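Local coordinates for protein HepC.19480.a.B1 (Helicobacter pylori, PDB 6MTZ) that is of unknown function but probably acts as a metal-dependent phosphoesterase of the DHH family, at residues A[12-17]-A[38-43]. Numbering follows the deposited sequence.
Sequences YHLSHI and YNANYG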
ATOM      1  N   TYR A  12       6.227  -0.697  14.905  1.00 29.40           N
ATOM      2  CA  TYR A  12       5.811   0.085  13.747  1.00 27.16           C
ATOM      3  C   TYR A  12       6.767  -0.229  12.608  1.00 32.60           C
ATOM      4  O   TYR A  12       7.963   0.065  12.705  1.00 35.56           O
ATOM      5  CB  TYR A  12       5.811   1.580  14.084  1.00 32.15           C
ATOM      6  CG  TYR A  12       4.769   1.917  15.121  1.00 41.22           C
ATOM      7  CD1 TYR A  12       5.026   1.755  16.479  1.00 49.27           C
ATOM      8  CD2 TYR A  12       3.517   2.372  14.741  1.00 38.27           C
ATOM      9  CE1 TYR A  12       4.064   2.048  17.429  1.00 54.63           C
ATOM     10  CE2 TYR A  12       2.549   2.672  15.680  1.00 41.82           C
ATOM     11  CZ  TYR A  12       2.825   2.507  17.023  1.00 48.71           C
ATOM     12  OH  TYR A  12       1.851   2.798  17.956  1.00 44.63           O
ATOM     13  N   HIS A  13       6.254  -0.836  11.531  1.00 26.45           N
ATOM     14  CA  HIS A  13       7.118  -1.385  10.488  1.00 26.74           C
ATOM     15  C   HIS A  13       6.837  -0.713   9.151  1.00 30.53           C
ATOM     16  O   HIS A  13       5.822  -0.999   8.503  1.00 27.22           O
ATOM     17  CB  HIS A  13       6.959  -2.901  10.378  1.00 23.84           C
ATOM     18  CG  HIS A  13       7.910  -3.540   9.414  1.00 26.85           C
ATOM     19  ND1 HIS A  13       7.886  -4.890   9.130  1.00 23.95           N
ATOM     20  CD2 HIS A  13       8.907  -3.014   8.661  1.00 25.35           C
ATOM     21  CE1 HIS A  13       8.825  -5.166   8.243  1.00 27.05           C
ATOM     22  NE2 HIS A  13       9.460  -4.045   7.943  1.00 25.89           N
ATOM     23  N   LEU A  14       7.775   0.122   8.715  1.00 30.27           N
ATOM     24  CA  LEU A  14       7.715   0.798   7.422  1.00 32.79           C
ATOM     25  C   LEU A  14       8.610   0.085   6.409  1.00 37.67           C
ATOM     26  O   LEU A  14       9.801  -0.146   6.682  1.00 29.05           O
ATOM     27  CB  LEU A  14       8.147   2.255   7.573  1.00 25.66           C
ATOM     28  CG  LEU A  14       8.477   2.995   6.279  1.00 27.92           C
ATOM     29  CD1 LEU A  14       7.218   3.125   5.400  1.00 24.29           C
ATOM     30  CD2 LEU A  14       9.140   4.359   6.578  1.00 26.40           C
ATOM     31  N   SER A  15       8.048  -0.236   5.235  1.00 20.62           N
ATOM     32  CA  SER A  15       8.783  -0.962   4.198  1.00 30.47           C
ATOM     33  C   SER A  15       8.398  -0.451   2.811  1.00 26.22           C
ATOM     34  O   SER A  15       7.439   0.310   2.643  1.00 30.22           O
ATOM     35  CB  SER A  15       8.538  -2.481   4.277  1.00 27.62           C
ATOM     36  OG  SER A  15       9.529  -3.176   3.536  1.00 26.88           O
ATOM     37  N   HIS A  16       9.164  -0.889   1.812  1.00 29.12           N
ATOM     38  CA  HIS A  16       8.938  -0.502   0.418  1.00 28.18           C
ATOM     39  C   HIS A  16       7.679  -1.210  -0.107  1.00 27.36           C
ATOM     40  O   HIS A  16       6.936  -1.835   0.648  1.00 30.23           O
ATOM     41  CB  HIS A  16      10.177  -0.829  -0.407  1.00 23.48           C
ATOM     42  CG  HIS A  16      10.212  -0.193  -1.767  1.00 27.70           C
ATOM     43  ND1 HIS A  16      10.025   1.155  -1.963  1.00 30.80           N
ATOM     44  CD2 HIS A  16      10.440  -0.723  -2.995  1.00 29.25           C
ATOM     45  CE1 HIS A  16      10.129   1.431  -3.253  1.00 32.32           C
ATOM     46  NE2 HIS A  16      10.381   0.311  -3.901  1.00 28.79           N
ATOM     47  N   ILE A  17       7.440  -1.152  -1.417  1.00 25.57           N
ATOM     48  CA  ILE A  17       6.198  -1.663  -1.990  1.00 37.60           C
ATOM     49  C   ILE A  17       6.378  -2.848  -2.927  1.00 47.24           C
ATOM     50  O   ILE A  17       5.370  -3.432  -3.332  1.00 61.40           O
ATOM     51  CB  ILE A  17       5.408  -0.557  -2.723  1.00 32.82           C
ATOM     52  CG1 ILE A  17       6.283   0.102  -3.797  1.00 36.92           C
ATOM     53  CG2 ILE A  17       4.841   0.445  -1.728  1.00 42.75           C
ATOM     54  CD1 ILE A  17       5.487   0.808  -4.845  1.00 51.01           C
ATOM     55  N   TYR A  38       3.353  -0.057   7.463  1.00 33.40           N
ATOM     56  CA  TYR A  38       3.279   1.124   6.618  1.00 26.80           C
ATOM     57  C   TYR A  38       4.132   0.862   5.391  1.00 27.96           C
ATOM     58  O   TYR A  38       5.142   0.153   5.466  1.00 23.39           O
ATOM     59  CB  TYR A  38       3.811   2.379   7.333  1.00 31.14           C
ATOM     60  CG  TYR A  38       3.167   2.702   8.665  1.00 32.45           C
ATOM     61  CD1 TYR A  38       3.534   2.017   9.817  1.00 29.30           C
ATOM     62  CD2 TYR A  38       2.218   3.718   8.780  1.00 37.45           C
ATOM     63  CE1 TYR A  38       2.965   2.310  11.036  1.00 32.60           C
ATOM     64  CE2 TYR A  38       1.645   4.021  10.006  1.00 41.72           C
ATOM     65  CZ  TYR A  38       2.030   3.307  11.130  1.00 47.75           C
ATOM     66  OH  TYR A  38       1.488   3.578  12.365  1.00 50.55           O
ATOM     67  N   ASN A  39       3.747   1.454   4.264  1.00 28.26           N
ATOM     68  CA  ASN A  39       4.511   1.268   3.043  1.00 33.47           C
ATOM     69  C   ASN A  39       4.683   2.592   2.327  1.00 34.47           C
ATOM     70  O   ASN A  39       3.844   3.491   2.427  1.00 27.30           O
ATOM     71  CB  ASN A  39       3.862   0.240   2.116  1.00 25.87           C
ATOM     72  CG  ASN A  39       3.764  -1.135   2.770  1.00 28.81           C
ATOM     73  OD1 ASN A  39       2.883  -1.378   3.603  1.00 29.74           O
ATOM     74  ND2 ASN A  39       4.670  -2.029   2.409  1.00 27.77           N
ATOM     75  N   ALA A  40       5.787   2.690   1.592  1.00 33.55           N
ATOM     76  CA  ALA A  40       6.139   3.902   0.880  1.00 28.53           C
ATOM     77  C   ALA A  40       6.892   3.511  -0.377  1.00 31.29           C
ATOM     78  O   ALA A  40       7.657   2.544  -0.373  1.00 36.94           O
ATOM     79  CB  ALA A  40       6.984   4.835   1.765  1.00 26.72           C
ATOM     80  N   ASN A  41       6.649   4.239  -1.457  1.00 28.04           N
ATOM     81  CA  ASN A  41       7.418   4.014  -2.669  1.00 33.35           C
ATOM     82  C   ASN A  41       8.576   5.003  -2.701  1.00 36.72           C
ATOM     83  O   ASN A  41       9.701   4.653  -2.335  1.00 42.50           O
ATOM     84  CB  ASN A  41       6.534   4.150  -3.909  1.00 37.01           C
ATOM     85  CG  ASN A  41       7.261   3.790  -5.179  1.00 39.77           C
ATOM     86  OD1 ASN A  41       8.370   3.263  -5.141  1.00 47.71           O
ATOM     87  ND2 ASN A  41       6.643   4.071  -6.317  1.00 41.20           N
ATOM     88  N   TYR A  42       8.294   6.243  -3.097  1.00 47.20           N
ATOM     89  CA  TYR A  42       9.291   7.294  -3.273  1.00 51.92           C
ATOM     90  C   TYR A  42       9.484   8.126  -2.005  1.00 51.21           C
ATOM     91  O   TYR A  42       8.850   7.903  -0.973  1.00 55.59           O
ATOM     92  CB  TYR A  42       8.897   8.207  -4.430  1.00 40.65           C
ATOM     93  CG  TYR A  42       8.805   7.476  -5.731  1.00 54.08           C
ATOM     94  CD1 TYR A  42       9.905   6.807  -6.244  1.00 62.84           C
ATOM     95  CD2 TYR A  42       7.621   7.449  -6.454  1.00 67.69           C
ATOM     96  CE1 TYR A  42       9.832   6.124  -7.444  1.00 69.37           C
ATOM     97  CE2 TYR A  42       7.539   6.770  -7.660  1.00 74.41           C
ATOM     98  CZ  TYR A  42       8.650   6.107  -8.147  1.00 70.50           C
ATOM     99  OH  TYR A  42       8.583   5.425  -9.339  1.00 74.60           O
ATOM    100  N   GLY A  43      10.334   9.150  -2.107  1.00 59.32           N
ATOM    101  CA  GLY A  43      10.827   9.818  -0.915  1.00 49.44           C
ATOM    102  C   GLY A  43       9.779  10.623  -0.166  1.00 43.13           C
ATOM    103  O   GLY A  43       9.763  10.628   1.068  1.00 45.95           O
TER
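Tyr12 and Tyr38 lie side by side, pointing the same way and meeting rim to rim: CE1 of Tyr38 lies in the Tyr12 ring plane, 3.7 Å from Tyr12 CD2, and Tyr38 OH also touches that edge. Ile57 of helix 43-59 contacts Tyr12, and Glu52 and Ile53 contact Tyr38. At the other end, the His16 ring has Ile17 CG1 over the centre of one face and Asn41 O in plane at its edge. The Asn41 amide is turned 56° from this ring, with OD1 3.2 Å from His16 CE1. With His16 CG anti to the backbone N (chi1 -166°), the ring is set beside the carbonyl carbon; its ND1 makes a weak hydrogen bond to Ala40 O.

Between these ends the parallel backbones exchange Tyr38 N to His13 O (2.8 Å), Ser15 N to Tyr38 O (2.9 Å) and Ala40 N to Ser15 O (3.1 Å). On the Leu14 and Tyr38 side, Leu14 CD1 packs against Tyr38 CB and Ala40 CB. On the Ser15 and Asn39 side, Asn39 ND2 gives His16 O a nearly straight bond (2.9 Å, 162°) from within its amide plane; Gln25 is a second partner of ND2, and Arg194 holds OD1.

Strands 10-15 and 35-39, linked through helix 19-29, form a parallel beta-alpha-beta unit at the edge of a five-stranded sheet. His16 and Ile17 open a His-Ile-Asp-Leu-Asp-Gly sequence that resembles a DHH-family motif which in relatives contributes to a metal site.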